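Side-chain contacts in CRISPR system Cmr subunit Cmr1-1 (Pyrococcus furiosus, PDB 4W8Z), which forms, with Cmr6, the cap of the type III-B Cmr ribonucleoprotein complex, a crRNA-guided effector in defence against mobile genetic elements: residues 62-65 with 66-70; 199-202 with 203-207. All coordinates share one frame; numbering follows the deposited sequence.

Contact 1 of 2, residues 62-65 with 66-70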
ATOM      1  N   LYS A  62     -14.043  13.864   6.654  1.00111.40           N
ATOM      2  CA  LYS A  62     -14.958  13.469   5.590  1.00108.50           C
ATOM      3  C   LYS A  62     -15.482  14.672   4.814  1.00115.14           C
ATOM      4  O   LYS A  62     -15.844  14.553   3.645  1.00117.36           O
ATOM      5  CB  LYS A  62     -16.130  12.670   6.159  1.00106.76           C
ATOM      6  CG  LYS A  62     -16.807  11.778   5.137  1.00104.66           C
ATOM      7  CD  LYS A  62     -15.809  10.790   4.569  1.00104.34           C
ATOM      8  CE  LYS A  62     -16.483   9.734   3.717  1.00100.69           C
ATOM      9  NZ  LYS A  62     -15.565   8.588   3.475  1.00106.78           N
ATOM     10  N   GLU A  63     -15.528  15.828   5.469  1.00119.78           N
ATOM     11  CA  GLU A  63     -15.957  17.056   4.812  1.00126.23           C
ATOM     12  C   GLU A  63     -14.968  17.458   3.724  1.00124.26           C
ATOM     13  O   GLU A  63     -15.354  17.718   2.583  1.00129.25           O
ATOM     14  CB  GLU A  63     -16.115  18.187   5.829  1.00137.53           C
ATOM     15  CG  GLU A  63     -17.262  17.988   6.807  1.00147.60           C
ATOM     16  CD  GLU A  63     -17.320  19.069   7.869  1.00150.26           C
ATOM     17  OE1 GLU A  63     -18.124  18.929   8.816  1.00150.55           O
ATOM     18  OE2 GLU A  63     -16.562  20.057   7.759  1.00148.29           O
ATOM     19  N   ILE A  64     -13.688  17.495   4.083  1.00112.68           N
ATOM     20  CA  ILE A  64     -12.642  17.879   3.147  1.00102.83           C
ATOM     21  C   ILE A  64     -12.454  16.821   2.062  1.00101.65           C
ATOM     22  O   ILE A  64     -12.235  17.156   0.897  1.00 95.62           O
ATOM     23  CB  ILE A  64     -11.306  18.119   3.871  1.00 99.71           C
ATOM     24  CG1 ILE A  64     -11.538  18.965   5.123  1.00108.96           C
ATOM     25  CG2 ILE A  64     -10.296  18.777   2.934  1.00 95.30           C
ATOM     26  CD1 ILE A  64     -10.387  19.878   5.477  1.00117.46           C
ATOM     27  N   GLU A  65     -12.551  15.549   2.445  1.00 99.59           N
ATOM     28  CA  GLU A  65     -12.407  14.451   1.489  1.00102.97           C
ATOM     29  C   GLU A  65     -13.440  14.540   0.371  1.00114.85           C
ATOM     30  O   GLU A  65     -13.102  14.433  -0.809  1.00119.62           O
ATOM     31  CB  GLU A  65     -12.528  13.093   2.181  1.00 99.50           C
ATOM     32  CG  GLU A  65     -12.541  11.929   1.199  1.00 98.44           C
ATOM     33  CD  GLU A  65     -12.916  10.613   1.846  1.00102.52           C
ATOM     34  OE1 GLU A  65     -13.137   9.629   1.108  1.00106.09           O
ATOM     35  OE2 GLU A  65     -12.991  10.564   3.092  1.00102.44           O
ATOM     36  N   ASN A  66     -14.701  14.727   0.747  1.00118.24           N
ATOM     37  CA  ASN A  66     -15.759  14.925  -0.233  1.00119.63           C
ATOM     38  C   ASN A  66     -15.536  16.216  -1.006  1.00116.80           C
ATOM     39  O   ASN A  66     -15.821  16.294  -2.198  1.00116.74           O
ATOM     40  CB  ASN A  66     -17.132  14.945   0.443  1.00124.51           C
ATOM     41  CG  ASN A  66     -17.571  13.572   0.913  1.00128.29           C
ATOM     42  OD1 ASN A  66     -17.130  12.552   0.383  1.00124.96           O
ATOM     43  ND2 ASN A  66     -18.453  13.540   1.907  1.00128.18           N
ATOM     44  N   GLN A  67     -15.008  17.223  -0.322  1.00114.47           N
ATOM     45  CA  GLN A  67     -14.792  18.524  -0.937  1.00114.97           C
ATOM     46  C   GLN A  67     -13.724  18.451  -2.029  1.00116.93           C
ATOM     47  O   GLN A  67     -13.742  19.234  -2.979  1.00123.71           O
ATOM     48  CB  GLN A  67     -14.400  19.555   0.122  1.00120.07           C
ATOM     49  CG  GLN A  67     -14.817  20.972  -0.217  1.00129.37           C
ATOM     50  CD  GLN A  67     -14.500  21.955   0.894  1.00134.20           C
ATOM     51  OE1 GLN A  67     -13.916  21.588   1.915  1.00130.22           O
ATOM     52  NE2 GLN A  67     -14.887  23.212   0.701  1.00134.89           N
ATOM     53  N   VAL A  68     -12.798  17.506  -1.897  1.00111.78           N
ATOM     54  CA  VAL A  68     -11.758  17.320  -2.902  1.00 99.79           C
ATOM     55  C   VAL A  68     -12.170  16.286  -3.948  1.00 97.91           C
ATOM     56  O   VAL A  68     -12.082  16.540  -5.149  1.00102.69           O
ATOM     57  CB  VAL A  68     -10.419  16.881  -2.268  1.00 92.19           C
ATOM     58  CG1 VAL A  68      -9.378  16.636  -3.349  1.00 89.20           C
ATOM     59  CG2 VAL A  68      -9.924  17.923  -1.275  1.00 90.51           C
ATOM     60  N   PHE A  69     -12.635  15.127  -3.491  1.00 88.27           N
ATOM     61  CA  PHE A  69     -12.888  14.002  -4.387  1.00 85.63           C
ATOM     62  C   PHE A  69     -14.352  13.828  -4.799  1.00 94.92           C
ATOM     63  O   PHE A  69     -14.664  12.972  -5.629  1.00 99.18           O
ATOM     64  CB  PHE A  69     -12.395  12.708  -3.742  1.00 81.47           C
ATOM     65  CG  PHE A  69     -10.902  12.598  -3.661  1.00 82.05           C
ATOM     66  CD1 PHE A  69     -10.176  12.096  -4.729  1.00 85.16           C
ATOM     67  CD2 PHE A  69     -10.221  12.988  -2.517  1.00 76.87           C
ATOM     68  CE1 PHE A  69      -8.802  11.988  -4.662  1.00 86.81           C
ATOM     69  CE2 PHE A  69      -8.846  12.880  -2.442  1.00 77.37           C
ATOM     70  CZ  PHE A  69      -8.136  12.378  -3.516  1.00 86.03           C
ATOM     71  N   GLY A  70     -15.246  14.624  -4.223  1.00 94.35           N
ATOM     72  CA  GLY A  70     -16.658  14.527  -4.556  1.00105.45           C
ATOM     73  C   GLY A  70     -17.382  13.421  -3.810  1.00118.02           C
ATOM     74  O   GLY A  70     -16.756  12.522  -3.246  1.00102.39           O
TER

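Contact 2 of 2, residues 199-202 with 203-207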
ATOM      1  N   LEU A 199       4.548  15.412   5.192  1.00 76.35           N
ATOM      2  CA  LEU A 199       3.811  15.588   6.433  1.00 79.89           C
ATOM      3  C   LEU A 199       3.679  17.076   6.744  1.00 80.24           C
ATOM      4  O   LEU A 199       2.572  17.584   6.898  1.00 84.05           O
ATOM      5  CB  LEU A 199       4.501  14.858   7.585  1.00 85.85           C
ATOM      6  CG  LEU A 199       3.581  14.534   8.762  1.00101.60           C
ATOM      7  CD1 LEU A 199       2.612  13.418   8.379  1.00 88.23           C
ATOM      8  CD2 LEU A 199       4.386  14.178  10.012  1.00107.80           C
ATOM      9  N   ASP A 200       4.813  17.771   6.802  1.00 87.87           N
ATOM     10  CA  ASP A 200       4.854  19.186   7.164  1.00 83.41           C
ATOM     11  C   ASP A 200       4.028  20.088   6.250  1.00 82.27           C
ATOM     12  O   ASP A 200       3.349  20.997   6.722  1.00 89.31           O
ATOM     13  CB  ASP A 200       6.301  19.675   7.179  1.00 86.31           C
ATOM     14  CG  ASP A 200       7.090  19.119   8.341  1.00 90.60           C
ATOM     15  OD1 ASP A 200       6.476  18.821   9.385  1.00103.01           O
ATOM     16  OD2 ASP A 200       8.324  18.987   8.211  1.00 92.19           O
ATOM     17  N   VAL A 201       4.090  19.842   4.947  1.00 83.92           N
ATOM     18  CA  VAL A 201       3.366  20.664   3.981  1.00 81.20           C
ATOM     19  C   VAL A 201       1.849  20.465   4.053  1.00 84.30           C
ATOM     20  O   VAL A 201       1.088  21.435   4.029  1.00 91.67           O
ATOM     21  CB  VAL A 201       3.856  20.377   2.548  1.00 80.22           C
ATOM     22  CG1 VAL A 201       2.815  20.783   1.529  1.00 86.80           C
ATOM     23  CG2 VAL A 201       5.156  21.101   2.289  1.00 86.67           C
ATOM     24  N   THR A 202       1.419  19.211   4.158  1.00 79.84           N
ATOM     25  CA  THR A 202      -0.001  18.868   4.172  1.00 80.90           C
ATOM     26  C   THR A 202      -0.762  19.613   5.264  1.00 80.65           C
ATOM     27  O   THR A 202      -1.893  20.051   5.054  1.00 81.23           O
ATOM     28  CB  THR A 202      -0.204  17.350   4.366  1.00 82.24           C
ATOM     29  OG1 THR A 202       0.538  16.638   3.368  1.00 85.85           O
ATOM     30  CG2 THR A 202      -1.676  16.983   4.255  1.00 74.50           C
ATOM     31  N   GLY A 203      -0.132  19.767   6.425  1.00 84.95           N
ATOM     32  CA  GLY A 203      -0.733  20.501   7.522  1.00 79.10           C
ATOM     33  C   GLY A 203      -0.998  21.953   7.164  1.00 92.89           C
ATOM     34  O   GLY A 203      -2.083  22.476   7.424  1.00 80.68           O
ATOM     35  N   GLU A 204       0.001  22.597   6.562  1.00 97.24           N
ATOM     36  CA  GLU A 204      -0.092  24.002   6.178  1.00100.78           C
ATOM     37  C   GLU A 204      -1.251  24.258   5.221  1.00 98.24           C
ATOM     38  O   GLU A 204      -1.994  25.224   5.376  1.00 98.80           O
ATOM     39  CB  GLU A 204       1.227  24.467   5.547  1.00112.41           C
ATOM     40  CG  GLU A 204       2.365  24.642   6.542  1.00127.33           C
ATOM     41  CD  GLU A 204       3.702  24.906   5.872  1.00134.83           C
ATOM     42  OE1 GLU A 204       3.714  25.233   4.664  1.00140.80           O
ATOM     43  OE2 GLU A 204       4.744  24.777   6.553  1.00129.54           O
ATOM     44  N   ILE A 205      -1.411  23.373   4.244  1.00 97.29           N
ATOM     45  CA  ILE A 205      -2.451  23.515   3.231  1.00 98.54           C
ATOM     46  C   ILE A 205      -3.853  23.415   3.845  1.00105.40           C
ATOM     47  O   ILE A 205      -4.823  23.937   3.293  1.00114.60           O
ATOM     48  CB  ILE A 205      -2.272  22.451   2.116  1.00 89.06           C
ATOM     49  CG1 ILE A 205      -0.871  22.555   1.505  1.00 77.62           C
ATOM     50  CG2 ILE A 205      -3.320  22.601   1.030  1.00 86.37           C
ATOM     51  CD1 ILE A 205      -0.576  21.502   0.461  1.00 76.48           C
ATOM     52  N   LEU A 206      -3.947  22.772   5.006  1.00109.75           N
ATOM     53  CA  LEU A 206      -5.230  22.578   5.681  1.00112.32           C
ATOM     54  C   LEU A 206      -5.461  23.581   6.815  1.00117.79           C
ATOM     55  O   LEU A 206      -6.572  23.694   7.335  1.00117.82           O
ATOM     56  CB  LEU A 206      -5.321  21.156   6.240  1.00101.79           C
ATOM     57  CG  LEU A 206      -5.133  19.974   5.285  1.00 92.84           C
ATOM     58  CD1 LEU A 206      -4.903  18.697   6.077  1.00 89.71           C
ATOM     59  CD2 LEU A 206      -6.328  19.819   4.362  1.00 90.08           C
ATOM     60  N   GLY A 207      -4.413  24.302   7.198  1.00116.05           N
ATOM     61  CA  GLY A 207      -4.478  25.198   8.340  1.00119.30           C
ATOM     62  C   GLY A 207      -3.529  24.736   9.430  1.00124.84           C
ATOM     63  O   GLY A 207      -2.490  25.354   9.668  1.00127.60           O
TER

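Contact 1 of 2, residues 62-65 with 66-70
Asn66 N to Lys62 O and Phe69 N to Glu65 O are both nearly straight i to i-4 helical hydrogen bonds, the second 2.8 Å long. Past its own backbone bond, the Asn66 side chain folds back over the same Lys62 carbonyl, with CG 3.4 Å from Lys62 O; its ND2 comes close but at a poor angle for bonding. One turn on, Phe69 meets the Glu65 carbonyl with a ring edge, CD2 lying 3.6 Å from Glu65 O in the ring plane, while Val68 CG1 sits over one face near the rim. Ile64 and Val68 touch loosely through their CG2 methyls, 4.3 Å apart. In Glu65, CG anti to the backbone N (chi1 174°) and an extended chain carry the carboxylate to Arg43 of helix 38-54, with which OE1 makes a salt bridge; Glu65 OE2 makes a weak one with Lys62 NZ at 3.3 Å. Gly70 keeps its N bonded to Asn66 O, and its carbonyl oxygen accepts a hydrogen bond from Arg43 NH2. Its phi is positive, a common way for a helix to end at a glycine, and here it closes helix 58-69 of the RAMP-superfamily region.

Contact 2 of 2, residues 199-202 with 203-207
Two first torsions bring Val201 and Ile205 together: Val201 has CG1 anti to its own backbone N (chi1 158°), and Ile205 swings CG1 beside its backbone N (chi1 -56°), settings that lay the two CG1 branches across each other. There Ile205 CD1 meets Val201 CG1 at 3.6 Å, and Ile205 CG1 also passes 3.4 Å from Val201 O. That oxygen accepts the Ile205 backbone N-H, with Ile205 N 3.2 Å from Val201 O. On the next position round the helix, Thr202 and Leu206 lie next to one another with their chains running in a common direction, Thr202 CG2 and Leu206 CD1 being 4.1 Å apart; the backbone bond from Leu206 N to Thr202 O is long and weak, at 3.4 Å. This is the last part of helix 188-206, an amphipathic helix packed against two others: Leu206 rests on Ala50 and Phe54 of helix 38-54, and Ile205 on Leu141 and Leu144 of helix 136-152. Thr202 turns its hydroxyl back up its own helix, where OG1 is hydrogen-bonded to the Val198 carbonyl, a common way for a buried threonine to satisfy its polar atom. Another side of the helix carries the acids. Glu204 runs extended back past the Asp200 carbonyl, yet its OE2 stays 6.8 Å from Asp200 OD1, and repulsion between the two carboxylates is probably modest. Backbone bonds to the third residue back appear here, Leu206 N to Gly203 O and Gly207 N to Glu204 O, before Gly207 leaves helical geometry with positive phi.

How the contacts relate
Both contacts close a helix and both are partly buried, with centres about 16 Å apart on one side of the chain's centre. They share a neighbour in helix 38-54: Phe54 is touched by Ile64 from contact 1 and by Leu206 from contact 2, and the two meet directly, Ile64 CD1 lying 4.2 Å from Leu206 CD2. Their chemistry differs. Contact 1 faces that shared helix partly with charge, through the Glu65 carboxylate and arginines, whereas contact 2 presents aliphatic groups to it and to helix 136-152, leaving its acidic residues on another side. Glu65 is thus a buried acid held in a salt bridge, while Glu204 of contact 2 is exposed.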